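Local atomic coordinates of beta-gamma-crystallin (Geodia cydonium, PDB entry 4IAU), a protein that is of uncertain function but belongs to the beta/gamma-crystallin family, is built on Greek key strand motifs and binds calcium. Residues L8-S11 against G12-Q16; N46-D49 against A50-G53. All coordinates share one frame; numbering follows the deposited sequence.

Interaction 1: residues L8-S11 against G12-Q16; sequences LVTS and GGSSQ
V9 and T10 pack against S14 and S15 where one strand turns back on the next, a local contact closing the beta hairpin of strands 5-9 and 15-18 at one edge of a four-stranded antiparallel sheet. L8 and Q16 form a hydrogen-bonded antiparallel pair: the amide N of L8 reaches the carbonyl O of Q16 at 2.9 Å, and Q16 N answers to L8 O. The same L8 O also takes a CA-H...O contact from S15. V9 and S15 face each other as a non-hydrogen-bonded pair, their CA atoms 4.3 Å apart. V9 CG2 lies 4.0 Å from S15 CB; the other methyl, held anti to the backbone N (chi1 -172°), brings V9 CG1 to 3.6 Å from S14 O. T10 grips the turn from both backbone ends, T10 N giving to S14 O at 2.8 Å in the carbonyl plane while T10 O receives G13 N. On the side-chain level, T10 OG1 and S14 OG share a hydrogen bond of 2.8 Å, though S14 has a second conformer and this link may be partial. On opposite faces of the sheet, V9 touches L66 and L8 touches F29 and V32. The type I turn from T10 to G13 ends on a residue of positive phi (G13, 101°), which with S14 forms the bulge opposite T10: a type I turn with a G1 beta bulge.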
# COMPACT_ATOMS: atom_id res chain seq x y z
N LEU A 8 -3.22 6.83 -16.76
CA LEU A 8 -2.21 7.84 -16.56
C LEU A 8 -1.98 8.55 -17.88
O LEU A 8 -2.01 7.96 -18.95
CB LEU A 8 -0.89 7.25 -16.05
CG LEU A 8 -0.96 6.63 -14.64
CD1 LEU A 8 0.29 5.87 -14.34
CD2 LEU A 8 -1.21 7.70 -13.64
N VAL A 9 -1.79 9.88 -17.79
CA VAL A 9 -1.65 10.73 -18.97
C VAL A 9 -0.40 11.59 -18.82
O VAL A 9 -0.13 12.16 -17.76
CB VAL A 9 -2.90 11.61 -19.16
CG1 VAL A 9 -2.82 12.35 -20.49
CG2 VAL A 9 -4.17 10.81 -19.08
N THR A 10 0.40 11.67 -19.89
CA THR A 10 1.58 12.50 -19.94
C THR A 10 1.21 13.95 -20.11
O THR A 10 0.12 14.29 -20.55
CB THR A 10 2.54 12.07 -21.06
OG1 THR A 10 1.92 12.43 -22.27
CG2 THR A 10 2.87 10.62 -21.01
N SER A 11 2.18 14.84 -19.87
CA SER A 11 1.95 16.26 -20.09
C SER A 11 1.64 16.52 -21.56
O SER A 11 0.97 17.49 -21.88
CB SER A 11 3.17 17.08 -19.67
OG SER A 11 4.30 16.75 -20.43
N GLY A 12 2.16 15.70 -22.47
CA GLY A 12 1.92 15.85 -23.89
C GLY A 12 0.61 15.36 -24.37
O GLY A 12 0.27 15.58 -25.52
N GLY A 13 -0.16 14.67 -23.51
CA GLY A 13 -1.46 14.16 -23.84
C GLY A 13 -1.59 12.72 -24.17
O GLY A 13 -2.64 12.32 -24.64
N SER A 14 -0.59 11.92 -24.00
CA SER A 14 -0.61 10.49 -24.30
C SER A 14 -1.05 9.72 -23.07
O SER A 14 -0.59 10.00 -21.96
CB SER A 14 0.72 9.95 -24.81
OG SER A 14 1.69 10.07 -23.79
N SER A 15 -1.84 8.71 -23.24
CA SER A 15 -2.46 7.98 -22.13
C SER A 15 -2.14 6.51 -22.20
O SER A 15 -1.99 5.92 -23.27
CB SER A 15 -3.95 8.22 -22.09
OG SER A 15 -4.56 7.92 -23.31
N GLN A 16 -2.09 5.90 -21.00
CA GLN A 16 -1.95 4.45 -20.90
C GLN A 16 -2.71 3.99 -19.69
O GLN A 16 -2.74 4.66 -18.65
CB GLN A 16 -0.47 4.07 -20.77
CG GLN A 16 -0.22 2.58 -20.92
CD GLN A 16 1.22 2.20 -20.98
OE1 GLN A 16 2.11 3.03 -20.86
NE2 GLN A 16 1.48 0.91 -21.18

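Interaction 2: residues N46-D49 against A50-G53; sequences NYND and ASGG
Two backbone hydrogen bonds carry this tight turn: G53 N to N48 O and, nested inside it, G52 N to D49 O, each 3.0 Å between the named N and O atoms. They are the paired bonds of a Schellman motif, with G52, at positive phi, as its C-prime residue. They differ in approach. G53 N comes in tilted 21° from the carbonyl plane of N48, whereas G52 N stands well above the plane of the D49 carbonyl, as the closing bond of the type I turn from D49 to G52. A bridging water adds a third link, accepting from N48 ND2 at 2.9 Å and donating to G53 O, so the amide of N48 is tied to G53, at the close of the turn.

The side chains fill in round this frame. N48 CB lies 3.6 Å from S51 OG and 4.0 Å from G53 CA. With CG anti to the carbonyl carbon (chi1 -73°), the buried N48 amide is carried to partners at both ends: OD1 receives Q44 N, and ND2 gives to L56 O as well as to the water. S51 OG lies 3.3 Å from N48 O, the oxygen that accepts from G53 N, and is itself bonded to Q44 OE1 and S55 N. G53 O takes N93 ND2, and D49 pairs with H91; these bonds join the turn to the part of the chain that follows the calcium-site residue K90, consistent with a contact between the two domains.

N46 to N48 form a weakly bonded helical turn with left-handed backbone angles, and D49 to S51 return to right-handed values. Chemically, the chain reverses without leaving the buried N48 amide short of partners, and the carboxylate of D49 hydrogen-bonds through OD1 to H91 NE2.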
# COMPACT_ATOMS: atom_id res chain seq x y z
N ASN A 46 10.64 1.29 -7.24
CA ASN A 46 10.60 0.27 -6.21
C ASN A 46 9.90 0.77 -4.95
O ASN A 46 10.24 0.39 -3.83
CB ASN A 46 12.00 -0.32 -5.90
CG ASN A 46 12.63 -0.77 -7.20
OD1 ASN A 46 12.03 -1.48 -8.02
ND2 ASN A 46 13.84 -0.31 -7.42
N TYR A 47 8.88 1.60 -5.14
CA TYR A 47 7.95 1.94 -4.07
C TYR A 47 8.68 2.62 -2.93
O TYR A 47 8.48 2.35 -1.75
CB TYR A 47 7.13 0.75 -3.61
CG TYR A 47 6.68 -0.12 -4.78
CD1 TYR A 47 5.95 0.40 -5.82
CD2 TYR A 47 7.07 -1.47 -4.85
CE1 TYR A 47 5.57 -0.36 -6.91
CE2 TYR A 47 6.69 -2.25 -5.94
CZ TYR A 47 5.93 -1.69 -6.98
OH TYR A 47 5.50 -2.39 -8.08
N ASN A 48 9.52 3.62 -3.27
CA ASN A 48 10.21 4.42 -2.26
C ASN A 48 11.12 3.60 -1.38
O ASN A 48 11.38 3.92 -0.23
CB ASN A 48 9.28 5.31 -1.45
CG ASN A 48 8.76 6.47 -2.24
OD1 ASN A 48 9.24 6.80 -3.32
ND2 ASN A 48 7.77 7.19 -1.66
N ASP A 49 11.73 2.54 -1.97
CA ASP A 49 12.63 1.74 -1.14
C ASP A 49 13.85 2.52 -0.67
O ASP A 49 14.24 2.39 0.49
CB ASP A 49 13.06 0.47 -1.91
CG ASP A 49 13.70 -0.55 -1.01
OD1 ASP A 49 13.11 -0.87 0.07
OD2 ASP A 49 14.78 -1.03 -1.36
N ALA A 50 14.49 3.30 -1.56
CA ALA A 50 15.75 3.94 -1.19
C ALA A 50 15.53 4.88 -0.02
O ALA A 50 16.41 5.00 0.86
CB ALA A 50 16.35 4.65 -2.37
N SER A 51 14.42 5.62 -0.01
CA SER A 51 14.11 6.55 1.04
C SER A 51 13.47 5.90 2.26
O SER A 51 13.05 6.61 3.19
CB SER A 51 13.19 7.64 0.54
OG SER A 51 11.94 7.12 0.12
N GLY A 52 13.31 4.59 2.27
CA GLY A 52 12.62 3.95 3.38
C GLY A 52 11.23 4.52 3.59
O GLY A 52 10.75 4.65 4.71
N GLY A 53 10.53 4.85 2.48
CA GLY A 53 9.22 5.39 2.52
C GLY A 53 9.11 6.87 2.72
O GLY A 53 8.00 7.41 2.71
O HOH W 1 6.45 6.03 0.66

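Overall arrangement
The two contacts show one principle, a chain reversal secured by nested backbone bonds and glycines at positive phi, in two separate settings. Interaction 1 closes before interaction 2 opens along the chain; their centres are 25 Å apart, their nearest atoms about 11 Å, and they do not touch. The centre of interaction 1 lies about 24 Å from the centre of the chain and away from the calcium site. The turn of 46-53 lies near it: the nearest measured atom of G52 is about 8 Å from the bound calcium ion, and the side chains of D49 and the calcium-site residue K90 are about 5 Å apart. Interaction 2 thus adjoins the metal-binding region, whereas interaction 1 finishes a sheet edge.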